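The same site in two structures of EvdO2 from Micromonospora carbonacea, which probably acts as a metal- and 2-oxoglutarate-dependent oxygenase in orthosomycin antibiotic biosynthesis, carrying out oxidative cyclization: PDB 4XAC (chain A, 1.87 Å), residues L160-G165 and F211-Y216, and PDB 4XAB (chain B, 1.75 Å), residues L160-G165 and F211-Y216. Both blocks share one frame: the second was fitted to the first on N, CA, C and O of the twelve residues, RMSD 0.04 Å. Numbering follows each deposited sequence.

Structure 1 (4XAC). With NI (nickel (II) ion), chain C; AKG (2-oxoglutaric acid), chain D.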
loop_
_atom_site.group_PDB
_atom_site.type_symbol
_atom_site.label_atom_id
_atom_site.label_comp_id
_atom_site.label_asym_id
_atom_site.label_seq_id
_atom_site.Cartn_x
_atom_site.Cartn_y
_atom_site.Cartn_z
ATOM N N LEU A 160 -0.080 8.378 3.287
ATOM C CA LEU A 160 -0.807 7.521 4.212
ATOM C C LEU A 160 -0.895 8.138 5.609
ATOM O O LEU A 160 0.001 8.872 6.037
ATOM C CB LEU A 160 -0.146 6.130 4.295
ATOM C CG LEU A 160 -0.137 5.360 2.958
ATOM C CD1 LEU A 160 0.182 3.873 3.142
ATOM C CD2 LEU A 160 -1.465 5.525 2.231
ATOM N N HIS A 161 -2.005 7.846 6.282
ATOM C CA HIS A 161 -2.225 8.142 7.696
ATOM C C HIS A 161 -2.437 6.825 8.418
ATOM O O HIS A 161 -3.039 5.915 7.851
ATOM C CB HIS A 161 -3.453 9.042 7.911
ATOM C CG HIS A 161 -3.435 10.313 7.122
ATOM N ND1 HIS A 161 -3.637 11.545 7.704
ATOM C CD2 HIS A 161 -3.277 10.545 5.797
ATOM C CE1 HIS A 161 -3.590 12.484 6.775
ATOM N NE2 HIS A 161 -3.376 11.906 5.606
ATOM N N TYR A 162 -1.957 6.722 9.658
ATOM C CA TYR A 162 -2.098 5.492 10.456
ATOM C C TYR A 162 -2.748 5.733 11.804
ATOM O O TYR A 162 -2.690 6.839 12.335
ATOM C CB TYR A 162 -0.721 4.863 10.717
ATOM C CG TYR A 162 -0.044 4.381 9.482
ATOM C CD1 TYR A 162 1.053 5.056 8.952
ATOM C CD2 TYR A 162 -0.487 3.244 8.847
ATOM C CE1 TYR A 162 1.689 4.596 7.816
ATOM C CE2 TYR A 162 0.127 2.783 7.717
ATOM C CZ TYR A 162 1.215 3.454 7.200
ATOM O OH TYR A 162 1.826 2.946 6.074
ATOM N N LEU A 163 -3.355 4.680 12.348
ATOM C CA LEU A 163 -3.798 4.674 13.738
ATOM C C LEU A 163 -2.740 3.940 14.545
ATOM O O LEU A 163 -2.683 2.703 14.505
ATOM C CB LEU A 163 -5.162 3.991 13.897
ATOM C CG LEU A 163 -5.711 4.073 15.333
ATOM C CD1 LEU A 163 -6.227 5.469 15.627
ATOM C CD2 LEU A 163 -6.793 3.033 15.581
ATOM N N PRO A 164 -1.870 4.692 15.241
ATOM C CA PRO A 164 -0.775 4.041 15.964
ATOM C C PRO A 164 -1.281 3.035 16.987
ATOM O O PRO A 164 -2.209 3.337 17.748
ATOM C CB PRO A 164 -0.062 5.206 16.660
ATOM C CG PRO A 164 -0.423 6.411 15.839
ATOM C CD PRO A 164 -1.829 6.161 15.379
ATOM N N GLY A 165 -0.662 1.857 17.005
ATOM C CA GLY A 165 -1.013 0.828 17.953
ATOM C C GLY A 165 -2.211 -0.009 17.553
ATOM O O GLY A 165 -2.559 -0.968 18.242
ATOM N N PHE A 211 -0.241 -5.881 8.631
ATOM C CA PHE A 211 -1.544 -6.240 8.073
ATOM C C PHE A 211 -2.712 -5.720 8.910
ATOM O O PHE A 211 -3.808 -5.580 8.395
ATOM C CB PHE A 211 -1.689 -7.765 7.965
ATOM C CG PHE A 211 -1.037 -8.373 6.762
ATOM C CD1 PHE A 211 -0.447 -7.593 5.792
ATOM C CD2 PHE A 211 -1.013 -9.754 6.617
ATOM C CE1 PHE A 211 0.145 -8.179 4.681
ATOM C CE2 PHE A 211 -0.431 -10.347 5.509
ATOM C CZ PHE A 211 0.148 -9.557 4.539
ATOM N N ARG A 212 -2.499 -5.468 10.201
ATOM C CA ARG A 212 -3.619 -5.064 11.058
ATOM C C ARG A 212 -3.636 -3.575 11.439
ATOM O O ARG A 212 -4.550 -3.130 12.122
ATOM C CB ARG A 212 -3.637 -5.922 12.339
ATOM C CG ARG A 212 -5.025 -6.448 12.710
ATOM C CD ARG A 212 -4.989 -7.489 13.833
ATOM N NE ARG A 212 -5.080 -8.866 13.344
ATOM C CZ ARG A 212 -5.073 -9.941 14.128
ATOM N NH1 ARG A 212 -4.964 -9.806 15.447
ATOM N NH2 ARG A 212 -5.163 -11.157 13.595
ATOM N N THR A 213 -2.646 -2.805 11.004
ATOM C CA THR A 213 -2.621 -1.360 11.289
ATOM C C THR A 213 -3.633 -0.572 10.445
ATOM O O THR A 213 -3.555 -0.597 9.207
ATOM C CB THR A 213 -1.219 -0.791 11.030
ATOM O OG1 THR A 213 -0.257 -1.587 11.738
ATOM C CG2 THR A 213 -1.125 0.668 11.475
ATOM N N PRO A 214 -4.597 0.114 11.093
ATOM C CA PRO A 214 -5.540 0.885 10.271
ATOM C C PRO A 214 -4.831 2.019 9.545
ATOM O O PRO A 214 -3.933 2.661 10.107
ATOM C CB PRO A 214 -6.568 1.431 11.286
ATOM C CG PRO A 214 -6.447 0.528 12.481
ATOM C CD PRO A 214 -4.975 0.100 12.518
ATOM N N HIS A 215 -5.206 2.225 8.290
ATOM C CA HIS A 215 -4.659 3.334 7.522
ATOM C C HIS A 215 -5.658 3.916 6.529
ATOM O O HIS A 215 -6.677 3.295 6.179
ATOM C CB HIS A 215 -3.363 2.915 6.799
ATOM C CG HIS A 215 -3.501 1.687 5.950
ATOM N ND1 HIS A 215 -3.542 0.414 6.479
ATOM C CD2 HIS A 215 -3.576 1.539 4.608
ATOM C CE1 HIS A 215 -3.653 -0.463 5.496
ATOM N NE2 HIS A 215 -3.675 0.193 4.350
ATOM N N TYR A 216 -5.330 5.125 6.085
ATOM C CA TYR A 216 -6.199 5.976 5.283
ATOM C C TYR A 216 -5.307 6.786 4.356
ATOM O O TYR A 216 -4.170 7.111 4.734
ATOM C CB TYR A 216 -7.017 6.891 6.206
ATOM C CG TYR A 216 -7.606 8.119 5.556
ATOM C CD1 TYR A 216 -6.878 9.310 5.470
ATOM C CD2 TYR A 216 -8.901 8.110 5.076
ATOM C CE1 TYR A 216 -7.421 10.443 4.897
ATOM C CE2 TYR A 216 -9.452 9.244 4.490
ATOM C CZ TYR A 216 -8.701 10.403 4.411
ATOM O OH TYR A 216 -9.229 11.535 3.839
HETATM NI NI NI C . -4.271 -0.856 2.648
HETATM C C1 AKG D . -1.991 -0.142 1.286
HETATM O O1 AKG D . -0.835 -0.064 0.782
HETATM O O2 AKG D . -2.330 -1.111 2.010
HETATM C C2 AKG D . -2.997 0.918 0.995
HETATM O O5 AKG D . -4.151 0.793 1.400
HETATM C C3 AKG D . -2.596 2.102 0.183
HETATM C C4 AKG D . -3.624 3.152 -0.088
HETATM C C5 AKG D . -3.264 4.245 -1.046
HETATM O O3 AKG D . -2.129 4.256 -1.591
HETATM O O4 AKG D . -4.089 5.162 -1.311
#

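Structure 2 (4XAB). With NI (nickel (II) ion), chain E.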
loop_
_atom_site.group_PDB
_atom_site.type_symbol
_atom_site.label_atom_id
_atom_site.label_comp_id
_atom_site.label_asym_id
_atom_site.label_seq_id
_atom_site.Cartn_x
_atom_site.Cartn_y
_atom_site.Cartn_z
ATOM N N LEU B 160 -0.162 8.376 3.248
ATOM C CA LEU B 160 -0.868 7.514 4.189
ATOM C C LEU B 160 -0.912 8.126 5.580
ATOM O O LEU B 160 -0.003 8.846 5.989
ATOM C CB LEU B 160 -0.198 6.133 4.264
ATOM C CG LEU B 160 -0.209 5.367 2.936
ATOM C CD1 LEU B 160 0.322 3.951 3.083
ATOM C CD2 LEU B 160 -1.603 5.349 2.366
ATOM N N HIS B 161 -1.983 7.805 6.290
ATOM C CA HIS B 161 -2.168 8.138 7.689
ATOM C C HIS B 161 -2.421 6.833 8.419
ATOM O O HIS B 161 -3.102 5.960 7.886
ATOM C CB HIS B 161 -3.370 9.062 7.903
ATOM C CG HIS B 161 -3.337 10.324 7.094
ATOM N ND1 HIS B 161 -3.503 11.570 7.660
ATOM C CD2 HIS B 161 -3.236 10.529 5.759
ATOM C CE1 HIS B 161 -3.469 12.491 6.712
ATOM N NE2 HIS B 161 -3.305 11.886 5.548
ATOM N N TYR B 162 -1.927 6.720 9.643
ATOM C CA TYR B 162 -2.110 5.504 10.437
ATOM C C TYR B 162 -2.761 5.733 11.789
ATOM O O TYR B 162 -2.690 6.825 12.342
ATOM C CB TYR B 162 -0.759 4.834 10.685
ATOM C CG TYR B 162 -0.076 4.359 9.447
ATOM C CD1 TYR B 162 1.011 5.046 8.928
ATOM C CD2 TYR B 162 -0.495 3.214 8.805
ATOM C CE1 TYR B 162 1.660 4.597 7.809
ATOM C CE2 TYR B 162 0.126 2.768 7.682
ATOM C CZ TYR B 162 1.209 3.464 7.176
ATOM O OH TYR B 162 1.848 3.001 6.049
ATOM N N LEU B 163 -3.369 4.678 12.334
ATOM C CA LEU B 163 -3.781 4.677 13.736
ATOM C C LEU B 163 -2.731 3.943 14.556
ATOM O O LEU B 163 -2.697 2.714 14.544
ATOM C CB LEU B 163 -5.146 3.999 13.921
ATOM C CG LEU B 163 -5.618 4.064 15.375
ATOM C CD1 LEU B 163 -6.076 5.468 15.699
ATOM C CD2 LEU B 163 -6.728 3.050 15.659
ATOM N N PRO B 164 -1.858 4.688 15.257
ATOM C CA PRO B 164 -0.773 4.045 16.006
ATOM C C PRO B 164 -1.293 3.034 17.014
ATOM O O PRO B 164 -2.215 3.346 17.774
ATOM C CB PRO B 164 -0.090 5.214 16.726
ATOM C CG PRO B 164 -0.437 6.428 15.907
ATOM C CD PRO B 164 -1.834 6.160 15.401
ATOM N N GLY B 165 -0.703 1.844 17.008
ATOM C CA GLY B 165 -1.043 0.834 17.984
ATOM C C GLY B 165 -2.235 0.002 17.571
ATOM O O GLY B 165 -2.564 -0.985 18.230
ATOM N N PHE B 211 -0.246 -5.880 8.652
ATOM C CA PHE B 211 -1.540 -6.223 8.083
ATOM C C PHE B 211 -2.716 -5.700 8.912
ATOM O O PHE B 211 -3.824 -5.533 8.384
ATOM C CB PHE B 211 -1.664 -7.746 7.935
ATOM C CG PHE B 211 -0.973 -8.308 6.724
ATOM C CD1 PHE B 211 -0.423 -7.481 5.765
ATOM C CD2 PHE B 211 -0.880 -9.683 6.554
ATOM C CE1 PHE B 211 0.208 -8.011 4.645
ATOM C CE2 PHE B 211 -0.262 -10.215 5.433
ATOM C CZ PHE B 211 0.287 -9.376 4.483
ATOM N N ARG B 212 -2.506 -5.463 10.205
ATOM C CA ARG B 212 -3.631 -5.051 11.057
ATOM C C ARG B 212 -3.613 -3.557 11.421
ATOM O O ARG B 212 -4.493 -3.077 12.127
ATOM C CB ARG B 212 -3.657 -5.900 12.328
ATOM C CG ARG B 212 -5.049 -6.167 12.869
ATOM C CD ARG B 212 -5.011 -7.223 13.960
ATOM N NE ARG B 212 -5.065 -8.585 13.435
ATOM C CZ ARG B 212 -5.204 -9.665 14.199
ATOM N NH1 ARG B 212 -5.282 -9.532 15.515
ATOM N NH2 ARG B 212 -5.258 -10.875 13.657
ATOM N N THR B 213 -2.627 -2.809 10.947
ATOM C CA THR B 213 -2.628 -1.382 11.262
ATOM C C THR B 213 -3.635 -0.605 10.418
ATOM O O THR B 213 -3.544 -0.608 9.199
ATOM C CB THR B 213 -1.234 -0.777 11.050
ATOM O OG1 THR B 213 -0.287 -1.576 11.756
ATOM C CG2 THR B 213 -1.183 0.674 11.559
ATOM N N PRO B 214 -4.594 0.078 11.068
ATOM C CA PRO B 214 -5.535 0.863 10.257
ATOM C C PRO B 214 -4.828 1.994 9.521
ATOM O O PRO B 214 -3.930 2.645 10.087
ATOM C CB PRO B 214 -6.528 1.420 11.292
ATOM C CG PRO B 214 -6.395 0.506 12.485
ATOM C CD PRO B 214 -4.922 0.130 12.501
ATOM N N HIS B 215 -5.193 2.202 8.260
ATOM C CA HIS B 215 -4.632 3.327 7.522
ATOM C C HIS B 215 -5.636 3.943 6.563
ATOM O O HIS B 215 -6.649 3.343 6.227
ATOM C CB HIS B 215 -3.350 2.918 6.769
ATOM C CG HIS B 215 -3.485 1.669 5.947
ATOM N ND1 HIS B 215 -3.511 0.409 6.503
ATOM C CD2 HIS B 215 -3.563 1.491 4.607
ATOM C CE1 HIS B 215 -3.628 -0.491 5.539
ATOM N NE2 HIS B 215 -3.645 0.136 4.380
ATOM N N TYR B 216 -5.317 5.160 6.133
ATOM C CA TYR B 216 -6.189 5.997 5.315
ATOM C C TYR B 216 -5.286 6.770 4.378
ATOM O O TYR B 216 -4.147 7.057 4.730
ATOM C CB TYR B 216 -6.999 6.934 6.211
ATOM C CG TYR B 216 -7.520 8.193 5.573
ATOM C CD1 TYR B 216 -6.731 9.338 5.478
ATOM C CD2 TYR B 216 -8.821 8.251 5.105
ATOM C CE1 TYR B 216 -7.219 10.489 4.906
ATOM C CE2 TYR B 216 -9.318 9.396 4.534
ATOM C CZ TYR B 216 -8.512 10.507 4.435
ATOM O OH TYR B 216 -9.016 11.650 3.873
HETATM NI NI NI E . -4.274 -0.887 2.691
HETATM O O HOH W 1 -2.359 -1.271 2.214
#

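Structure 1 (4XAC)
Tyr162 lies alongside His215 on the face that carries His215 of an antiparallel strand pair, 160-162 against 215-217, a sheet of the double-stranded beta-helix in this phytanoyl-CoA dioxygenase relative. Here the packing is tight and buried: Tyr162 CD2 sits 3.5 Å from His215 CB, Thr213 CG2 touches the same ring, and Tyr162 OH is hydrogen-bonded to His209 ND1. His215 CG stands between its backbone N and carbonyl carbon (chi1 54°), which sends the ring of His215 to the nickel, bound by NE2 at 2.1 Å. Its ND1 gives a nearly straight bond of 2.9 Å to Thr213 O, in the ring plane, fixing the ring's rotation. His129 and Asp131 complete the protein's share of the metal site. 2-Oxoglutarate chelates the nickel through O2 and O5, each at 2.1 Å, and its C5 lies 4.0 Å from Leu160 CD2. On the other face His161, Tyr216 and Leu163 are partly exposed: Tyr216 turns an edge to the face of His161, centroids 5.4 Å apart, and Leu163 CB packs on CB of the buried Pro214 at 3.9 Å.

Structure 2 (4XAB)
Side by side on one face of the strand pair, Tyr162 and His215 form the tight, buried part of the contact, and His215 reaches the nickel. Tyr162 CD2 is 3.5 Å from His215 CB, Thr213 CG2 touches the same ring, and Tyr162 OH is hydrogen-bonded to His209 ND1. With its CG between backbone N and carbonyl carbon (chi1 50°), His215 presents NE2 to the nickel at 2.1 Å. The other ring nitrogen, ND1, makes a nearly straight 2.9 Å bond to Thr213 O, lying in the ring plane, which holds the ring of His215 against rotation. His129 and Asp131 are the protein's other nickel ligands. Water 1 is also bound, its O 2.0 Å from the nickel. His161, Tyr216 and Leu163, on the other face, are partly exposed: the edge of Tyr216 meets the face of His161, with centroids 5.3 Å apart, while Leu163 CB packs on CB of the buried Pro214 at 3.9 Å.

How the two compare
The sharpest difference is the group bound beside the nickel. In structure 1 it is 2-oxoglutarate, whose O2 and O5 both lie in the metal's shell; in structure 2 an imidazole occupies this place, wholly or in part, so neither site is empty. Water 1 of structure 2 stands where O2 of the 2-oxoglutarate lies in structure 1, so a carboxylate oxygen and a water take the same place beside the metal. The nickel itself is bound here in both. His215(A) and His215(B) keep their place, and the ring is held the same way in both: ND1 of His215(A) to O of Thr213(A) and ND1 of His215(B) to O of Thr213(B) are both 2.9 Å. Tyr162(A) and Tyr162(B), packed beside it, do not move beyond the error either. At the far end of the 2-oxoglutarate, Leu160(A) touches it at C4 and the C5 carboxylate carbon; Leu160(B) stays in the same position but has no 2-oxoglutarate against it, so this van der Waals contact is absent in structure 2.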